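PDB 3OH8: nucleoside-diphosphate sugar epimerase (SulA family) from Corynebacterium glutamicum, which probably acts on nucleoside-diphosphate sugars as an NAD(P)-dependent epimerase with a Rossmann-type domain, its exact substrate and reaction remaining unsettled. Local coordinates for residues 63-68 against 76-81; 47-52 against 59-64; 90-95 against 105-110; 84-89 against 111-116; 33-38 against 53-58. All blocks are in the same frame, centred on the assembly; numbering follows the deposited sequence.

Contact 1. Residues 63-68 against 76-81; sequences RHDLSG and TDVCLT
Arg63 and Val78 form an antiparallel hydrogen-bonded pair in which Arg63 N donates to Val78 O over 2.9 Å and Val78 N to Arg63 O over 2.8 Å. Asp65 N, although the chain is leaving the strand, still reaches Thr76 O at 3.0 Å. An Asx turn follows: Ser67 N meets Asp65 OD1 from above the carboxylate plane at 2.9 Å, which the short aspartate side chain allows. This brings Gly68 to Thr76, whose OG1 donates to Gly68 O over 2.9 Å; glycine, with no side chain, lets the hydroxyl come this close to the backbone. A water accepts from Thr76 N at 2.8 Å and can donate to Asp65 O at 3.0 Å, bridging strand and turn. Arg63 and Val78 lie on one face of the sheet, His64 and Asp77 on the other. Asp77 CG stands beside its backbone N (chi1 -54°), and the latter two side chains run alongside each other, Asp77 OD1 at the ring edge, 2.9 Å from His64 CD2. Their main polar partners lie outside: His64 ND1 donates to Arg44 O, and Asp77 OD2 pairs with His94 NE2. Strand 49-53 flanks strand 59-64 on its other edge, and strand 91-99 flanks strand 74-78.

Contact 2. Residues 47-52 against 59-64; sequences DGTTIF and KWVARH
Phe52 and Trp60 make the tight end of this contact, side by side on the buried face of two antiparallel strands. CG of Trp60 is anti to its backbone N (chi1 -176°), whereas that of Phe52 lies beside its own. Trp60 CZ3 lies over one face of the phenyl ring, toward its rim; the planes are 38° apart, an oblique meeting, and Phe52 CD1 comes to 3.4 Å from Trp60 CE3. Ala62 puts only a methyl beside them, its CB 3.8 Å from Phe52 CE1. Phe52 N reaches Trp60 O at 2.7 Å in a nearly straight bond (175°). The other face is looser and largely open to solvent. There Ile51 CD1 meets Val61 CG2 at 3.9 Å, beta-branched residues suited to an extended chain, while Arg63 offers its CG to Thr49 CG2 at 3.7 Å and Lys59 extends outward. At the far end Gly48, whose positive phi suits glycine, turns its O to His64 N at 3.0 Å, and Asp47 makes a salt bridge with Arg44. Two antiparallel strands joined by a short loop, with four bridges, form a beta hairpin, part of a seven-stranded antiparallel sheet consistent with the helix-grip fold of Bet v 1-like domains.

Contact 3. Residues 90-95 against 105-110; sequences WRHVHN and ITDSVS
Val109 lies over one face of the Trp90 indole: its CG2 stands 3.5 Å from the centroid of the six-membered ring and only 6° off the normal, a CH-pi contact. The branch reaches there because CG2 is anti to the backbone N of Val109. Trp60 meets the same indole edge-to-face. Two residues on, the His92 ring has His94 NE2 over its centre, 3.4 Å above the plane, and Phe75 stacks on His94. The ring of His94 carries a water in its plane, 2.8 Å from ND1; the same water donates to Asp107 OD1 over 2.8 Å, so a polar aspartate is linked to a histidine that it does not bond directly, whose NE2 goes to Asp77. Beneath the rings the backbone ladder is regular, with Val93 N and Ser108 O 2.7 Å apart, and Ser110 N reaching Arg91 O at the same length. On the opposite face small residues, Ser108 and Ser110, suit close cover, their hydroxyls bonded to Thr4 OG1 and Glu486 N. Helix 488-511 packs over this face, on Val93, Thr106 and Ser108, while helix 119-139 covers the face of Trp90, His94 and Asp107; strands 74-78 and 3-9 flank the hairpin.

Contact 4. Residues 84-89 against 111-116; sequences VKALAN and TRLPAS
Ala86 is met by the forked end of Leu113, whose packing is the closest between side chains in this small contact. CG of Leu113 is anti to its carbonyl carbon and beside the backbone N (chi1 -52°), and CD1 continues the chain in extended form (chi2 175°). In this conformation Leu113 CD1 comes to 3.4 Å from Ala86 O, while CD2 lies 3.9 Å from Ala86 CB. The alanine is small enough to let the leucine close on its backbone, with Leu113 CD2 3.8 Å from Ala86 CA. The price is that Ala86 O is buried against methyls without a polar partner in the model. Its position is set by a short 3-10 turn, closed by Leu87 N on Val84 O over 3.0 Å, in the loop entering strand 91-99. The other segment leaves strand 102-110 toward helix 119-139, the long helix that packs on the sheet in what looks like a helix-grip fold, so the contact joins two connections at one end of the sheet. Farther along, Asn89 takes a backbone of positive phi (57°), one asparagine accommodates readily, and its O lies 4.2 Å from Thr111 CA.

Contact 5. Residues 33-38 against 53-58; sequences FIPLNP and SLPAGL
Leu36 and Leu54 are brought together by contrasting first torsions: CG of Leu36 is anti to its backbone N (chi1 -163°), whereas CG of Leu54 lies beside the N (chi1 -85°). Both side chains then run side by side in the same direction, and Leu36 CD1 presses on Leu54 CD2 at 3.5 Å, tighter than usual for two methyls. Branched leucines suit the spot because Trp60 and Leu87 add apolar contacts to both. Next to them the rings of two prolines cross, Pro35 CB 3.6 Å from Pro55 CG, a rigid apolar pair near the surface. Pro35 is the centre of an inverse gamma turn, closed by Leu36 N on Ile34 O over 2.6 Å, after which the chain straightens into strand 37-38, the outermost strand of the antiparallel sheet on this side. That strand is joined by a single hydrogen-bonded pair: Asn37 N donates to Ser53 O at 3.0 Å and Ser53 N to Asn37 O at 2.7 Å. Ser53 OG also lies 3.1 Å from Asn37 O. Past Leu54 the second segment makes a type I' turn from Pro55 to Leu58: Gly57 suits its positive phi, and Ala56 takes a left-handed conformation, as such turns require. Leu54 N closes the loop on Leu58 O over 2.9 Å. Pro38 also touches Val26 and Ala27 of helix 25-29.

From the N terminus, contact 5 comes first, bringing residues 33-38 to the tip of the hairpin that contact 2 closes; the two cross, since 47-52 lies inside the loop of contact 5 and 59-64 beyond it. Contact 1 begins where contact 2 ends, sharing Arg63 and His64, and closes the next hairpin. Contact 4 then opens a longer loop between two connections, and contact 3, the hairpin of strands 91-99 and 102-110, is nested inside it. Contacts 1 and 3 meet where strand 74-78 adjoins strand 91-99, and Trp60 meets Trp90 between contacts 2 and 3. Leu87 of contact 4 touches Leu36 and Leu54 of contact 5, tying a loop to the sheet's edge.

Contact 1. Residues 63-68 against 76-81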
# COMPACT_ATOMS: atom_id res chain seq x y z
N ARG A 63 8.78 0.88 -21.99
CA ARG A 63 8.34 1.89 -22.93
C ARG A 63 6.90 1.59 -23.35
O ARG A 63 6.56 0.45 -23.60
CB ARG A 63 9.26 1.83 -24.16
CG ARG A 63 9.44 3.14 -24.92
CD ARG A 63 10.49 2.95 -26.02
NE ARG A 63 10.19 3.74 -27.21
CZ ARG A 63 9.44 3.32 -28.22
NH1 ARG A 63 8.89 2.11 -28.19
NH2 ARG A 63 9.23 4.12 -29.26
N HIS A 64 6.05 2.61 -23.41
CA HIS A 64 4.70 2.41 -23.92
C HIS A 64 4.74 2.45 -25.45
O HIS A 64 5.44 3.28 -26.04
CB HIS A 64 3.73 3.46 -23.40
CG HIS A 64 3.35 3.30 -21.96
ND1 HIS A 64 3.22 4.36 -21.10
CD2 HIS A 64 3.08 2.18 -21.23
CE1 HIS A 64 2.88 3.91 -19.90
NE2 HIS A 64 2.79 2.60 -19.95
N ASP A 65 4.01 1.54 -26.08
CA ASP A 65 4.06 1.38 -27.53
C ASP A 65 2.87 2.06 -28.20
O ASP A 65 1.71 1.68 -27.99
CB ASP A 65 4.07 -0.11 -27.87
CG ASP A 65 4.20 -0.37 -29.36
OD1 ASP A 65 4.23 0.61 -30.14
OD2 ASP A 65 4.26 -1.55 -29.75
N LEU A 66 3.16 3.08 -29.00
CA LEU A 66 2.11 3.86 -29.65
C LEU A 66 1.22 2.95 -30.49
O LEU A 66 0.02 3.13 -30.55
CB LEU A 66 2.71 4.96 -30.53
CG LEU A 66 1.88 6.24 -30.74
CD1 LEU A 66 2.14 6.80 -32.13
CD2 LEU A 66 0.40 5.99 -30.54
N SER A 67 1.84 1.97 -31.14
CA SER A 67 1.10 1.08 -32.02
C SER A 67 0.13 0.20 -31.24
O SER A 67 -0.79 -0.38 -31.81
CB SER A 67 2.05 0.21 -32.85
OG SER A 67 2.61 -0.83 -32.07
N GLY A 68 0.35 0.09 -29.93
CA GLY A 68 -0.50 -0.74 -29.09
C GLY A 68 -1.37 0.09 -28.17
O GLY A 68 -1.74 -0.33 -27.06
N THR A 76 0.06 -0.54 -24.16
CA THR A 76 0.97 -1.68 -24.26
C THR A 76 2.35 -1.32 -23.69
O THR A 76 2.88 -0.25 -24.00
CB THR A 76 1.13 -2.13 -25.74
OG1 THR A 76 -0.14 -2.57 -26.26
CG2 THR A 76 2.12 -3.28 -25.86
N ASP A 77 2.91 -2.19 -22.85
CA ASP A 77 4.26 -1.98 -22.31
C ASP A 77 5.24 -2.84 -23.08
O ASP A 77 4.97 -4.01 -23.32
CB ASP A 77 4.37 -2.38 -20.82
CG ASP A 77 3.34 -1.71 -19.95
OD1 ASP A 77 3.11 -0.50 -20.09
OD2 ASP A 77 2.78 -2.41 -19.08
N VAL A 78 6.40 -2.30 -23.44
CA VAL A 78 7.40 -3.10 -24.15
C VAL A 78 8.81 -2.86 -23.62
O VAL A 78 9.14 -1.76 -23.20
CB VAL A 78 7.37 -2.84 -25.69
CG1 VAL A 78 5.98 -3.12 -26.24
CG2 VAL A 78 7.81 -1.43 -26.02
N CYS A 79 9.63 -3.91 -23.64
CA CYS A 79 11.05 -3.76 -23.34
C CYS A 79 11.93 -4.25 -24.49
O CYS A 79 11.76 -5.37 -24.98
CB CYS A 79 11.44 -4.51 -22.08
SG CYS A 79 13.20 -4.30 -21.72
N LEU A 80 12.89 -3.42 -24.90
CA LEU A 80 13.78 -3.75 -26.01
C LEU A 80 15.17 -4.24 -25.57
O LEU A 80 15.84 -4.96 -26.31
CB LEU A 80 13.90 -2.57 -26.99
CG LEU A 80 14.62 -1.28 -26.57
CD1 LEU A 80 16.12 -1.42 -26.75
CD2 LEU A 80 14.11 -0.09 -27.37
N THR A 81 15.59 -3.85 -24.37
CA THR A 81 16.89 -4.27 -23.86
C THR A 81 16.73 -5.26 -22.71
O THR A 81 15.73 -5.27 -22.02
CB THR A 81 17.74 -3.08 -23.38
OG1 THR A 81 16.91 -2.15 -22.67
CG2 THR A 81 18.36 -2.38 -24.57
O HOH W 1 0.38 2.00 -25.34

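Contact 2. Residues 47-52 against 59-64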
# COMPACT_ATOMS: atom_id res chain seq x y z
N ASP A 47 2.59 6.56 -25.10
CA ASP A 47 4.02 6.46 -25.35
C ASP A 47 4.74 6.86 -24.08
O ASP A 47 4.12 6.96 -23.02
CB ASP A 47 4.42 7.38 -26.51
CG ASP A 47 3.96 8.83 -26.31
OD1 ASP A 47 3.63 9.20 -25.16
OD2 ASP A 47 3.93 9.59 -27.30
N GLY A 48 6.04 7.11 -24.17
CA GLY A 48 6.77 7.55 -22.99
C GLY A 48 7.31 6.37 -22.20
O GLY A 48 6.72 5.29 -22.21
N THR A 49 8.43 6.58 -21.52
CA THR A 49 9.08 5.47 -20.86
C THR A 49 9.01 5.54 -19.34
O THR A 49 8.80 6.60 -18.75
CB THR A 49 10.54 5.28 -21.37
OG1 THR A 49 11.47 5.86 -20.45
CG2 THR A 49 10.72 5.90 -22.74
N THR A 50 9.15 4.38 -18.73
CA THR A 50 9.16 4.24 -17.28
C THR A 50 10.43 3.50 -16.91
O THR A 50 10.73 2.47 -17.51
CB THR A 50 7.96 3.41 -16.82
OG1 THR A 50 6.75 4.07 -17.20
CG2 THR A 50 8.00 3.23 -15.29
N ILE A 51 11.17 4.01 -15.93
CA ILE A 51 12.38 3.33 -15.47
C ILE A 51 12.09 2.58 -14.17
O ILE A 51 11.54 3.15 -13.23
CB ILE A 51 13.54 4.34 -15.18
CG1 ILE A 51 13.73 5.35 -16.32
CG2 ILE A 51 14.85 3.59 -14.88
CD1 ILE A 51 14.35 4.79 -17.58
N PHE A 52 12.45 1.30 -14.13
CA PHE A 52 12.34 0.51 -12.92
C PHE A 52 13.72 0.19 -12.35
O PHE A 52 14.63 -0.14 -13.09
CB PHE A 52 11.65 -0.83 -13.20
CG PHE A 52 10.20 -0.73 -13.57
CD1 PHE A 52 9.83 -0.39 -14.87
CD2 PHE A 52 9.22 -1.00 -12.64
CE1 PHE A 52 8.48 -0.32 -15.22
CE2 PHE A 52 7.86 -0.92 -12.98
CZ PHE A 52 7.50 -0.58 -14.28
N LYS A 59 18.76 -1.70 -13.94
CA LYS A 59 17.53 -0.97 -14.23
C LYS A 59 16.80 -1.52 -15.43
O LYS A 59 17.41 -1.99 -16.40
CB LYS A 59 17.81 0.52 -14.39
CG LYS A 59 18.28 1.16 -13.12
CD LYS A 59 18.50 2.65 -13.25
CE LYS A 59 19.26 3.18 -12.04
NZ LYS A 59 19.28 4.66 -11.97
N TRP A 60 15.47 -1.46 -15.37
CA TRP A 60 14.66 -1.90 -16.48
C TRP A 60 13.97 -0.69 -17.10
O TRP A 60 13.29 0.08 -16.41
CB TRP A 60 13.63 -2.92 -16.01
CG TRP A 60 12.81 -3.50 -17.11
CD1 TRP A 60 13.25 -3.93 -18.32
CD2 TRP A 60 11.39 -3.74 -17.10
NE1 TRP A 60 12.21 -4.41 -19.07
CE2 TRP A 60 11.05 -4.31 -18.34
CE3 TRP A 60 10.38 -3.52 -16.16
CZ2 TRP A 60 9.75 -4.66 -18.67
CZ3 TRP A 60 9.08 -3.88 -16.49
CH2 TRP A 60 8.78 -4.44 -17.73
N VAL A 61 14.17 -0.51 -18.40
CA VAL A 61 13.60 0.62 -19.12
C VAL A 61 12.39 0.13 -19.89
O VAL A 61 12.52 -0.55 -20.90
CB VAL A 61 14.61 1.23 -20.11
CG1 VAL A 61 13.98 2.40 -20.87
CG2 VAL A 61 15.86 1.69 -19.36
N ALA A 62 11.20 0.44 -19.38
CA ALA A 62 9.97 0.04 -20.05
C ALA A 62 9.46 1.20 -20.89
O ALA A 62 9.68 2.36 -20.55
CB ALA A 62 8.92 -0.38 -19.04
N ARG A 63 8.78 0.88 -21.99
CA ARG A 63 8.34 1.89 -22.93
C ARG A 63 6.90 1.59 -23.35
O ARG A 63 6.56 0.45 -23.60
CB ARG A 63 9.26 1.83 -24.16
CG ARG A 63 9.44 3.14 -24.92
CD ARG A 63 10.49 2.95 -26.02
NE ARG A 63 10.19 3.74 -27.21
CZ ARG A 63 9.44 3.32 -28.22
NH1 ARG A 63 8.89 2.11 -28.19
NH2 ARG A 63 9.23 4.12 -29.26
N HIS A 64 6.05 2.61 -23.41
CA HIS A 64 4.70 2.41 -23.92
C HIS A 64 4.74 2.45 -25.45
O HIS A 64 5.44 3.28 -26.04
CB HIS A 64 3.73 3.46 -23.40
CG HIS A 64 3.35 3.30 -21.96
ND1 HIS A 64 3.22 4.36 -21.10
CD2 HIS A 64 3.08 2.18 -21.23
CE1 HIS A 64 2.88 3.91 -19.90
NE2 HIS A 64 2.79 2.60 -19.95

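Contact 3. Residues 90-95 against 105-110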
# COMPACT_ATOMS: atom_id res chain seq x y z
N TRP A 90 9.90 -8.41 -23.53
CA TRP A 90 8.65 -8.37 -22.79
C TRP A 90 7.65 -7.48 -23.52
O TRP A 90 7.95 -6.34 -23.88
CB TRP A 90 8.94 -7.83 -21.38
CG TRP A 90 7.74 -7.59 -20.50
CD1 TRP A 90 6.99 -6.44 -20.44
CD2 TRP A 90 7.18 -8.49 -19.55
NE1 TRP A 90 5.99 -6.59 -19.50
CE2 TRP A 90 6.08 -7.83 -18.94
CE3 TRP A 90 7.49 -9.79 -19.14
CZ2 TRP A 90 5.30 -8.43 -17.96
CZ3 TRP A 90 6.71 -10.39 -18.17
CH2 TRP A 90 5.63 -9.71 -17.59
N ARG A 91 6.45 -8.00 -23.75
CA ARG A 91 5.40 -7.19 -24.36
C ARG A 91 4.06 -7.42 -23.65
O ARG A 91 3.51 -8.51 -23.70
CB ARG A 91 5.29 -7.51 -25.86
CG ARG A 91 4.69 -6.40 -26.70
CD ARG A 91 5.00 -6.59 -28.19
NE ARG A 91 4.45 -5.52 -29.01
CZ ARG A 91 3.23 -5.53 -29.52
NH1 ARG A 91 2.43 -6.58 -29.31
NH2 ARG A 91 2.80 -4.51 -30.25
N HIS A 92 3.55 -6.37 -23.00
CA HIS A 92 2.39 -6.50 -22.13
C HIS A 92 1.25 -5.65 -22.68
O HIS A 92 1.30 -4.42 -22.63
CB HIS A 92 2.77 -6.07 -20.70
CG HIS A 92 1.68 -6.25 -19.69
ND1 HIS A 92 0.39 -6.57 -20.03
CD2 HIS A 92 1.71 -6.15 -18.33
CE1 HIS A 92 -0.35 -6.65 -18.92
NE2 HIS A 92 0.43 -6.41 -17.89
N VAL A 93 0.22 -6.30 -23.22
CA VAL A 93 -0.95 -5.59 -23.71
C VAL A 93 -2.03 -5.54 -22.62
O VAL A 93 -2.38 -6.58 -22.04
CB VAL A 93 -1.53 -6.25 -24.98
CG1 VAL A 93 -2.78 -5.50 -25.44
CG2 VAL A 93 -0.49 -6.29 -26.10
N HIS A 94 -2.55 -4.35 -22.35
CA HIS A 94 -3.61 -4.14 -21.36
C HIS A 94 -4.86 -3.73 -22.12
O HIS A 94 -4.91 -2.63 -22.67
CB HIS A 94 -3.27 -2.99 -20.39
CG HIS A 94 -1.91 -3.09 -19.76
ND1 HIS A 94 -1.72 -3.33 -18.42
CD2 HIS A 94 -0.67 -2.92 -20.29
CE1 HIS A 94 -0.43 -3.32 -18.14
NE2 HIS A 94 0.23 -3.07 -19.26
N ASN A 95 -5.86 -4.59 -22.14
CA ASN A 95 -7.09 -4.35 -22.91
C ASN A 95 -8.29 -4.16 -21.99
O ASN A 95 -8.48 -4.91 -21.03
CB ASN A 95 -7.35 -5.52 -23.85
CG ASN A 95 -8.34 -5.18 -24.95
OD1 ASN A 95 -9.51 -5.57 -24.90
ND2 ASN A 95 -7.87 -4.46 -25.96
N ILE A 105 -10.98 -6.57 -18.05
CA ILE A 105 -9.60 -6.31 -18.43
C ILE A 105 -8.98 -7.60 -18.92
O ILE A 105 -9.06 -8.64 -18.26
CB ILE A 105 -8.78 -5.75 -17.24
CG1 ILE A 105 -9.34 -4.39 -16.82
CG2 ILE A 105 -7.32 -5.60 -17.63
CD1 ILE A 105 -8.71 -3.80 -15.55
N THR A 106 -8.36 -7.53 -20.09
CA THR A 106 -7.56 -8.66 -20.54
C THR A 106 -6.11 -8.25 -20.60
O THR A 106 -5.75 -7.26 -21.24
CB THR A 106 -8.01 -9.18 -21.92
OG1 THR A 106 -9.40 -9.51 -21.88
CG2 THR A 106 -7.19 -10.42 -22.31
N ASP A 107 -5.26 -9.01 -19.91
CA ASP A 107 -3.83 -8.82 -20.00
C ASP A 107 -3.26 -9.90 -20.89
O ASP A 107 -3.54 -11.08 -20.70
CB ASP A 107 -3.16 -8.93 -18.63
CG ASP A 107 -3.55 -7.80 -17.72
OD1 ASP A 107 -3.07 -6.66 -17.93
OD2 ASP A 107 -4.35 -8.05 -16.80
N SER A 108 -2.46 -9.49 -21.86
CA SER A 108 -1.77 -10.45 -22.71
C SER A 108 -0.29 -10.09 -22.72
O SER A 108 0.11 -9.04 -23.22
CB SER A 108 -2.34 -10.41 -24.13
OG SER A 108 -1.64 -11.32 -24.97
N VAL A 109 0.54 -10.95 -22.13
CA VAL A 109 1.97 -10.71 -22.13
C VAL A 109 2.70 -11.73 -23.01
O VAL A 109 2.52 -12.94 -22.86
CB VAL A 109 2.56 -10.68 -20.71
CG1 VAL A 109 2.19 -11.93 -19.94
CG2 VAL A 109 4.08 -10.52 -20.77
N SER A 110 3.48 -11.23 -23.95
CA SER A 110 4.31 -12.09 -24.79
C SER A 110 5.69 -12.15 -24.14
O SER A 110 6.31 -11.12 -23.89
CB SER A 110 4.39 -11.52 -26.20
OG SER A 110 4.94 -12.46 -27.10
O HOH W 2 -4.08 -4.16 -17.23

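Contact 4. Residues 84-89 against 111-116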
# COMPACT_ATOMS: atom_id res chain seq x y z
N VAL A 84 18.05 -8.43 -17.63
CA VAL A 84 18.10 -9.85 -17.31
C VAL A 84 17.22 -10.58 -18.32
O VAL A 84 16.24 -10.01 -18.81
CB VAL A 84 17.62 -10.15 -15.88
CG1 VAL A 84 18.45 -9.35 -14.88
CG2 VAL A 84 16.14 -9.82 -15.73
N LYS A 85 17.56 -11.82 -18.65
CA LYS A 85 16.83 -12.55 -19.68
C LYS A 85 15.34 -12.66 -19.41
O LYS A 85 14.52 -12.59 -20.33
CB LYS A 85 17.43 -13.94 -19.91
CG LYS A 85 18.66 -13.94 -20.80
CD LYS A 85 18.80 -15.24 -21.59
CE LYS A 85 19.93 -16.11 -21.05
NZ LYS A 85 20.41 -17.10 -22.07
N ALA A 86 14.99 -12.84 -18.14
CA ALA A 86 13.59 -13.00 -17.74
C ALA A 86 12.75 -11.76 -18.03
O ALA A 86 11.55 -11.86 -18.29
CB ALA A 86 13.51 -13.35 -16.26
N LEU A 87 13.38 -10.59 -17.99
CA LEU A 87 12.64 -9.34 -18.09
C LEU A 87 12.84 -8.71 -19.45
O LEU A 87 12.56 -7.53 -19.65
CB LEU A 87 13.09 -8.38 -16.99
CG LEU A 87 12.13 -7.27 -16.60
CD1 LEU A 87 10.74 -7.82 -16.32
CD2 LEU A 87 12.67 -6.53 -15.38
N ALA A 88 13.30 -9.51 -20.41
CA ALA A 88 13.59 -9.00 -21.74
C ALA A 88 12.64 -9.58 -22.76
O ALA A 88 12.03 -10.63 -22.54
CB ALA A 88 15.02 -9.29 -22.12
N ASN A 89 12.54 -8.90 -23.90
CA ASN A 89 11.62 -9.32 -24.95
C ASN A 89 10.20 -9.38 -24.38
O ASN A 89 9.41 -10.27 -24.69
CB ASN A 89 12.04 -10.67 -25.51
CG ASN A 89 11.77 -10.79 -27.00
OD1 ASN A 89 12.60 -10.42 -27.83
ND2 ASN A 89 10.59 -11.31 -27.34
N THR A 111 6.14 -13.36 -23.82
CA THR A 111 7.41 -13.58 -23.13
C THR A 111 7.70 -15.08 -23.08
O THR A 111 6.78 -15.90 -23.15
CB THR A 111 7.39 -12.98 -21.70
OG1 THR A 111 8.66 -13.17 -21.07
CG2 THR A 111 6.32 -13.64 -20.84
N ARG A 112 8.97 -15.46 -22.99
CA ARG A 112 9.31 -16.88 -23.03
C ARG A 112 9.16 -17.54 -21.67
O ARG A 112 9.27 -18.76 -21.55
CB ARG A 112 10.69 -17.12 -23.63
CG ARG A 112 10.71 -16.98 -25.14
CD ARG A 112 11.79 -17.79 -25.82
NE ARG A 112 11.52 -17.93 -27.25
CZ ARG A 112 11.82 -17.01 -28.16
NH1 ARG A 112 12.41 -15.88 -27.79
NH2 ARG A 112 11.54 -17.22 -29.44
N LEU A 113 8.90 -16.73 -20.65
CA LEU A 113 8.60 -17.24 -19.32
C LEU A 113 7.34 -18.08 -19.37
O LEU A 113 6.34 -17.68 -19.97
CB LEU A 113 8.38 -16.09 -18.34
CG LEU A 113 9.43 -14.99 -18.25
CD1 LEU A 113 8.96 -13.88 -17.33
CD2 LEU A 113 10.74 -15.58 -17.76
N PRO A 114 7.37 -19.26 -18.74
CA PRO A 114 6.16 -20.08 -18.64
C PRO A 114 5.06 -19.34 -17.88
O PRO A 114 5.35 -18.57 -16.95
CB PRO A 114 6.62 -21.31 -17.84
CG PRO A 114 7.94 -20.92 -17.23
CD PRO A 114 8.55 -19.94 -18.19
N ALA A 115 3.81 -19.56 -18.28
CA ALA A 115 2.67 -18.94 -17.62
C ALA A 115 2.76 -19.08 -16.11
O ALA A 115 2.44 -18.16 -15.36
CB ALA A 115 1.37 -19.54 -18.13
N SER A 116 3.20 -20.25 -15.65
CA SER A 116 3.32 -20.50 -14.23
C SER A 116 4.20 -19.46 -13.53
O SER A 116 4.08 -19.24 -12.33
CB SER A 116 3.88 -21.90 -13.98
OG SER A 116 4.07 -22.12 -12.59

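Contact 5. Residues 33-38 against 53-58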
# COMPACT_ATOMS: atom_id res chain seq x y z
N PHE A 33 6.51 -8.60 -4.20
CA PHE A 33 7.30 -9.81 -4.02
C PHE A 33 8.24 -10.02 -5.19
O PHE A 33 8.85 -11.08 -5.34
CB PHE A 33 6.39 -11.02 -3.84
CG PHE A 33 5.24 -11.07 -4.82
CD1 PHE A 33 4.01 -10.51 -4.50
CD2 PHE A 33 5.40 -11.66 -6.07
CE1 PHE A 33 2.95 -10.55 -5.40
CE2 PHE A 33 4.35 -11.70 -6.98
CZ PHE A 33 3.12 -11.15 -6.65
N ILE A 34 8.32 -9.02 -6.05
CA ILE A 34 9.31 -9.02 -7.12
C ILE A 34 10.12 -7.74 -6.97
O ILE A 34 9.54 -6.67 -6.87
CB ILE A 34 8.62 -9.06 -8.48
CG1 ILE A 34 7.79 -10.34 -8.59
CG2 ILE A 34 9.65 -8.99 -9.60
CD1 ILE A 34 7.09 -10.52 -9.92
N PRO A 35 11.46 -7.86 -6.95
CA PRO A 35 12.35 -6.74 -6.60
C PRO A 35 12.45 -5.70 -7.71
O PRO A 35 13.55 -5.37 -8.17
CB PRO A 35 13.70 -7.42 -6.38
CG PRO A 35 13.64 -8.62 -7.29
CD PRO A 35 12.21 -9.10 -7.22
N LEU A 36 11.31 -5.20 -8.13
CA LEU A 36 11.18 -4.22 -9.20
C LEU A 36 10.52 -3.00 -8.59
O LEU A 36 9.54 -3.12 -7.86
CB LEU A 36 10.27 -4.80 -10.29
CG LEU A 36 10.23 -4.23 -11.70
CD1 LEU A 36 11.56 -4.46 -12.39
CD2 LEU A 36 9.11 -4.88 -12.49
N ASN A 37 11.06 -1.82 -8.84
CA ASN A 37 10.39 -0.61 -8.36
C ASN A 37 10.51 0.55 -9.32
O ASN A 37 11.61 0.95 -9.69
CB ASN A 37 10.89 -0.23 -6.97
CG ASN A 37 10.47 -1.24 -5.92
OD1 ASN A 37 11.30 -1.99 -5.40
ND2 ASN A 37 9.17 -1.28 -5.62
N PRO A 38 9.36 1.08 -9.75
CA PRO A 38 9.31 2.20 -10.69
C PRO A 38 9.96 3.41 -10.04
O PRO A 38 9.58 3.80 -8.93
CB PRO A 38 7.81 2.43 -10.89
CG PRO A 38 7.18 1.92 -9.61
CD PRO A 38 8.02 0.74 -9.21
N SER A 53 13.86 0.27 -11.03
CA SER A 53 15.06 -0.21 -10.37
C SER A 53 14.95 -1.71 -10.16
O SER A 53 13.87 -2.23 -9.87
CB SER A 53 15.24 0.48 -9.02
OG SER A 53 14.16 0.17 -8.16
N LEU A 54 16.08 -2.41 -10.31
CA LEU A 54 16.17 -3.85 -10.10
C LEU A 54 17.29 -4.09 -9.10
O LEU A 54 17.98 -3.15 -8.72
CB LEU A 54 16.49 -4.55 -11.42
CG LEU A 54 15.34 -4.91 -12.36
CD1 LEU A 54 15.86 -5.21 -13.77
CD2 LEU A 54 14.57 -6.10 -11.81
N PRO A 55 17.50 -5.34 -8.67
CA PRO A 55 18.57 -5.50 -7.67
C PRO A 55 19.95 -5.35 -8.31
O PRO A 55 20.11 -5.57 -9.51
CB PRO A 55 18.37 -6.93 -7.15
CG PRO A 55 17.03 -7.39 -7.69
CD PRO A 55 16.83 -6.62 -8.97
N ALA A 56 20.94 -4.97 -7.50
CA ALA A 56 22.33 -4.91 -7.95
C ALA A 56 22.57 -3.75 -8.91
O ALA A 56 23.28 -3.89 -9.91
CB ALA A 56 22.74 -6.23 -8.61
N GLY A 57 21.96 -2.61 -8.60
CA GLY A 57 22.14 -1.39 -9.38
C GLY A 57 21.60 -1.43 -10.80
O GLY A 57 21.68 -0.44 -11.52
N LEU A 58 21.04 -2.57 -11.21
CA LEU A 58 20.48 -2.70 -12.55
C LEU A 58 19.15 -1.96 -12.69
O LEU A 58 18.49 -1.63 -11.69
CB LEU A 58 20.30 -4.17 -12.94
CG LEU A 58 21.55 -5.04 -13.13
CD1 LEU A 58 21.15 -6.45 -13.52
CD2 LEU A 58 22.47 -4.44 -14.18